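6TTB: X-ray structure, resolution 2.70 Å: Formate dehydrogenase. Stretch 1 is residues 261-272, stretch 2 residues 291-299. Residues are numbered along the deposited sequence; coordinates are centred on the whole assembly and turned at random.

Stretch 1 (261-272) VLSRMKKHSYLV
Stretch 2 291-299: SEHLQGYAG

The two stretches meet as neighbouring parallel β-strands, with a histidine from the second reaching back to the helix end and loop that precede the first strand. Stretch 1 leaves its helix after 261-264, passes a type II turn from Lys266 to Ser269 (His268 phi/psi 74/23), and becomes extended. In stretch 2, Glu292 (81/15) ends a helix in a Schellman motif, and the chain turns a corner at Gln295.

The strands run 15° apart, their axes 4.8 Å apart at closest approach. Tyr270 pairs with Gly296, Leu271 with Tyr297 and Val272 with Ala298, with CA-CA distances of 4.8-4.9 Å. Backbone hydrogen bonds run along the pairing and just ahead of it: His268 N to His293 O (2.6 Å), Gln295 N to Ser269 O (2.6 Å), Leu271 N to Gly296 O (3.1 Å) and Ala298 N to Leu271 O (3.0 Å).

On one face, Leu271 (t, chi2 54°) packs CB on Leu294 CD1 and CG on Tyr297 CD2, both 3.8 Å. On the other, Val272 CG2 meets Ala298 CB at 4.2 Å. Tyr270 (m) lays its ring over Gln295 CB, 3.9 Å from the ring centroid, a CH-pi contact. An ideal CB on Gly296 would crowd Tyr270 CD2 at 3.2 Å.

The His293 (t, chi2 50°) CA-to-CB bond points away, but the ring end comes nearer. NE2 gives Leu262 O a hydrogen bond of 3.1 Å, weak because its N-H...O angle is 129°. The ring also lies beside the loop, with Lys267 CB 3.8 Å from His293 ND1.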

# COMPACT_ATOMS: atom_id res chain seq x y z
N VAL A 261 21.11 -12.44 -8.09
CA VAL A 261 20.08 -12.59 -7.08
C VAL A 261 18.68 -12.26 -7.65
O VAL A 261 17.76 -13.03 -7.49
CB VAL A 261 20.33 -11.76 -5.82
CG1 VAL A 261 19.23 -12.05 -4.81
CG2 VAL A 261 21.69 -11.96 -5.20
N LEU A 262 18.49 -11.05 -8.20
CA LEU A 262 17.22 -10.79 -8.86
C LEU A 262 16.88 -12.02 -9.66
O LEU A 262 15.82 -12.56 -9.48
CB LEU A 262 17.33 -9.55 -9.75
CG LEU A 262 17.62 -8.26 -9.00
CD1 LEU A 262 17.61 -7.04 -9.90
CD2 LEU A 262 16.65 -8.07 -7.83
N SER A 263 17.80 -12.48 -10.52
CA SER A 263 17.54 -13.61 -11.43
C SER A 263 16.92 -14.83 -10.71
O SER A 263 16.09 -15.51 -11.26
CB SER A 263 18.81 -13.97 -12.27
N ARG A 264 17.26 -15.05 -9.43
CA ARG A 264 17.04 -16.32 -8.69
C ARG A 264 15.73 -16.24 -7.92
O ARG A 264 15.28 -17.22 -7.33
CB ARG A 264 18.19 -16.55 -7.67
CG ARG A 264 19.59 -16.57 -8.29
CD ARG A 264 20.53 -17.59 -7.71
NE ARG A 264 21.48 -16.89 -6.86
CZ ARG A 264 21.33 -16.73 -5.54
NH1 ARG A 264 20.27 -17.24 -4.92
NH2 ARG A 264 22.25 -16.09 -4.84
N MET A 265 15.22 -15.02 -7.83
CA MET A 265 13.96 -14.70 -7.20
C MET A 265 12.84 -15.25 -8.08
O MET A 265 13.04 -15.42 -9.28
CB MET A 265 13.85 -13.17 -7.12
CG MET A 265 14.57 -12.59 -5.96
SD MET A 265 13.94 -10.89 -5.50
CE MET A 265 12.24 -11.32 -5.07
N LYS A 266 11.71 -15.62 -7.46
CA LYS A 266 10.60 -16.23 -8.20
C LYS A 266 10.22 -15.34 -9.40
O LYS A 266 10.31 -14.11 -9.28
CB LYS A 266 9.39 -16.25 -7.28
CG LYS A 266 9.23 -17.48 -6.42
CD LYS A 266 7.83 -18.00 -6.50
CE LYS A 266 7.07 -17.91 -5.21
NZ LYS A 266 6.46 -19.23 -4.96
N LYS A 267 9.77 -15.94 -10.54
CA LYS A 267 9.22 -15.10 -11.61
C LYS A 267 7.98 -14.43 -11.07
O LYS A 267 7.38 -14.98 -10.16
CB LYS A 267 9.01 -15.78 -12.98
N HIS A 268 7.78 -13.16 -11.42
CA HIS A 268 6.54 -12.49 -11.08
C HIS A 268 6.49 -12.16 -9.59
O HIS A 268 5.41 -12.06 -9.03
CB HIS A 268 5.41 -13.42 -11.43
CG HIS A 268 5.31 -13.63 -12.88
ND1 HIS A 268 4.12 -13.96 -13.51
CD2 HIS A 268 6.23 -13.47 -13.85
CE1 HIS A 268 4.32 -14.04 -14.81
NE2 HIS A 268 5.62 -13.75 -15.04
N SER A 269 7.64 -12.06 -8.94
CA SER A 269 7.60 -11.74 -7.51
C SER A 269 7.69 -10.24 -7.33
O SER A 269 7.71 -9.49 -8.32
CB SER A 269 8.66 -12.47 -6.77
OG SER A 269 9.85 -12.42 -7.48
N TYR A 270 7.72 -9.79 -6.06
CA TYR A 270 7.82 -8.35 -5.79
C TYR A 270 8.93 -8.12 -4.77
O TYR A 270 9.19 -8.97 -3.93
CB TYR A 270 6.52 -7.81 -5.17
CG TYR A 270 5.27 -8.04 -5.97
CD1 TYR A 270 4.65 -9.29 -6.02
CD2 TYR A 270 4.69 -6.99 -6.66
CE1 TYR A 270 3.48 -9.50 -6.73
CE2 TYR A 270 3.51 -7.18 -7.37
CZ TYR A 270 2.91 -8.44 -7.42
OH TYR A 270 1.76 -8.57 -8.17
N LEU A 271 9.45 -6.87 -4.76
CA LEU A 271 10.59 -6.54 -3.95
C LEU A 271 10.33 -5.20 -3.32
O LEU A 271 10.01 -4.24 -4.04
CB LEU A 271 11.86 -6.44 -4.84
CG LEU A 271 13.20 -6.24 -4.09
CD1 LEU A 271 13.43 -7.30 -3.02
CD2 LEU A 271 14.31 -6.22 -5.03
N VAL A 272 10.60 -5.14 -2.00
CA VAL A 272 10.39 -3.91 -1.27
C VAL A 272 11.62 -3.66 -0.46
O VAL A 272 12.11 -4.54 0.23
CB VAL A 272 9.14 -3.92 -0.38
CG1 VAL A 272 9.18 -2.85 0.69
CG2 VAL A 272 7.93 -3.71 -1.21
N SER A 291 11.96 -6.63 -18.11
CA SER A 291 11.81 -7.97 -18.64
C SER A 291 10.65 -8.71 -17.94
O SER A 291 10.29 -9.78 -18.40
CB SER A 291 13.09 -8.73 -18.46
OG SER A 291 13.15 -9.24 -17.13
N GLU A 292 10.20 -8.23 -16.76
CA GLU A 292 8.98 -8.73 -16.10
C GLU A 292 9.28 -10.03 -15.36
O GLU A 292 8.36 -10.73 -14.93
CB GLU A 292 7.80 -9.00 -17.05
CG GLU A 292 7.82 -8.15 -18.29
CD GLU A 292 6.54 -8.03 -19.11
OE1 GLU A 292 5.41 -8.14 -18.52
OE2 GLU A 292 6.67 -7.75 -20.33
N HIS A 293 10.56 -10.30 -15.15
CA HIS A 293 10.91 -11.21 -14.10
C HIS A 293 10.32 -10.73 -12.74
O HIS A 293 9.76 -11.52 -11.99
CB HIS A 293 12.41 -11.50 -14.13
CG HIS A 293 12.79 -12.48 -13.08
ND1 HIS A 293 12.11 -13.67 -12.92
CD2 HIS A 293 13.65 -12.38 -12.02
CE1 HIS A 293 12.57 -14.28 -11.84
NE2 HIS A 293 13.51 -13.49 -11.25
N LEU A 294 10.44 -9.43 -12.44
CA LEU A 294 9.86 -8.90 -11.20
C LEU A 294 8.53 -8.20 -11.48
O LEU A 294 8.50 -7.23 -12.19
CB LEU A 294 10.83 -7.88 -10.66
CG LEU A 294 11.84 -8.38 -9.65
CD1 LEU A 294 11.84 -7.42 -8.49
CD2 LEU A 294 11.47 -9.78 -9.19
N GLN A 295 7.48 -8.59 -10.78
CA GLN A 295 6.19 -7.98 -11.03
C GLN A 295 6.18 -6.52 -10.60
O GLN A 295 5.54 -5.70 -11.25
CB GLN A 295 5.01 -8.81 -10.45
CG GLN A 295 3.69 -8.63 -11.20
CD GLN A 295 3.88 -8.24 -12.67
OE1 GLN A 295 4.75 -8.79 -13.39
NE2 GLN A 295 3.06 -7.29 -13.13
N GLY A 296 6.91 -6.18 -9.51
CA GLY A 296 6.95 -4.79 -9.02
C GLY A 296 8.07 -4.55 -8.03
O GLY A 296 8.53 -5.52 -7.41
N TYR A 297 8.49 -3.25 -7.88
CA TYR A 297 9.42 -2.81 -6.80
C TYR A 297 8.85 -1.55 -6.13
O TYR A 297 8.38 -0.61 -6.81
CB TYR A 297 10.86 -2.54 -7.30
CG TYR A 297 11.87 -1.96 -6.30
CD1 TYR A 297 11.95 -0.60 -6.07
CD2 TYR A 297 12.79 -2.76 -5.61
CE1 TYR A 297 12.91 -0.03 -5.26
CE2 TYR A 297 13.72 -2.21 -4.72
CZ TYR A 297 13.80 -0.83 -4.56
OH TYR A 297 14.67 -0.23 -3.65
N ALA A 298 8.88 -1.56 -4.80
CA ALA A 298 8.68 -0.34 -4.03
C ALA A 298 9.74 -0.21 -2.96
O ALA A 298 10.58 -1.11 -2.78
CB ALA A 298 7.31 -0.25 -3.42
N GLY A 299 9.65 0.93 -2.24
CA GLY A 299 10.61 1.39 -1.26
C GLY A 299 10.80 2.88 -1.37
O GLY A 299 10.29 3.46 -2.29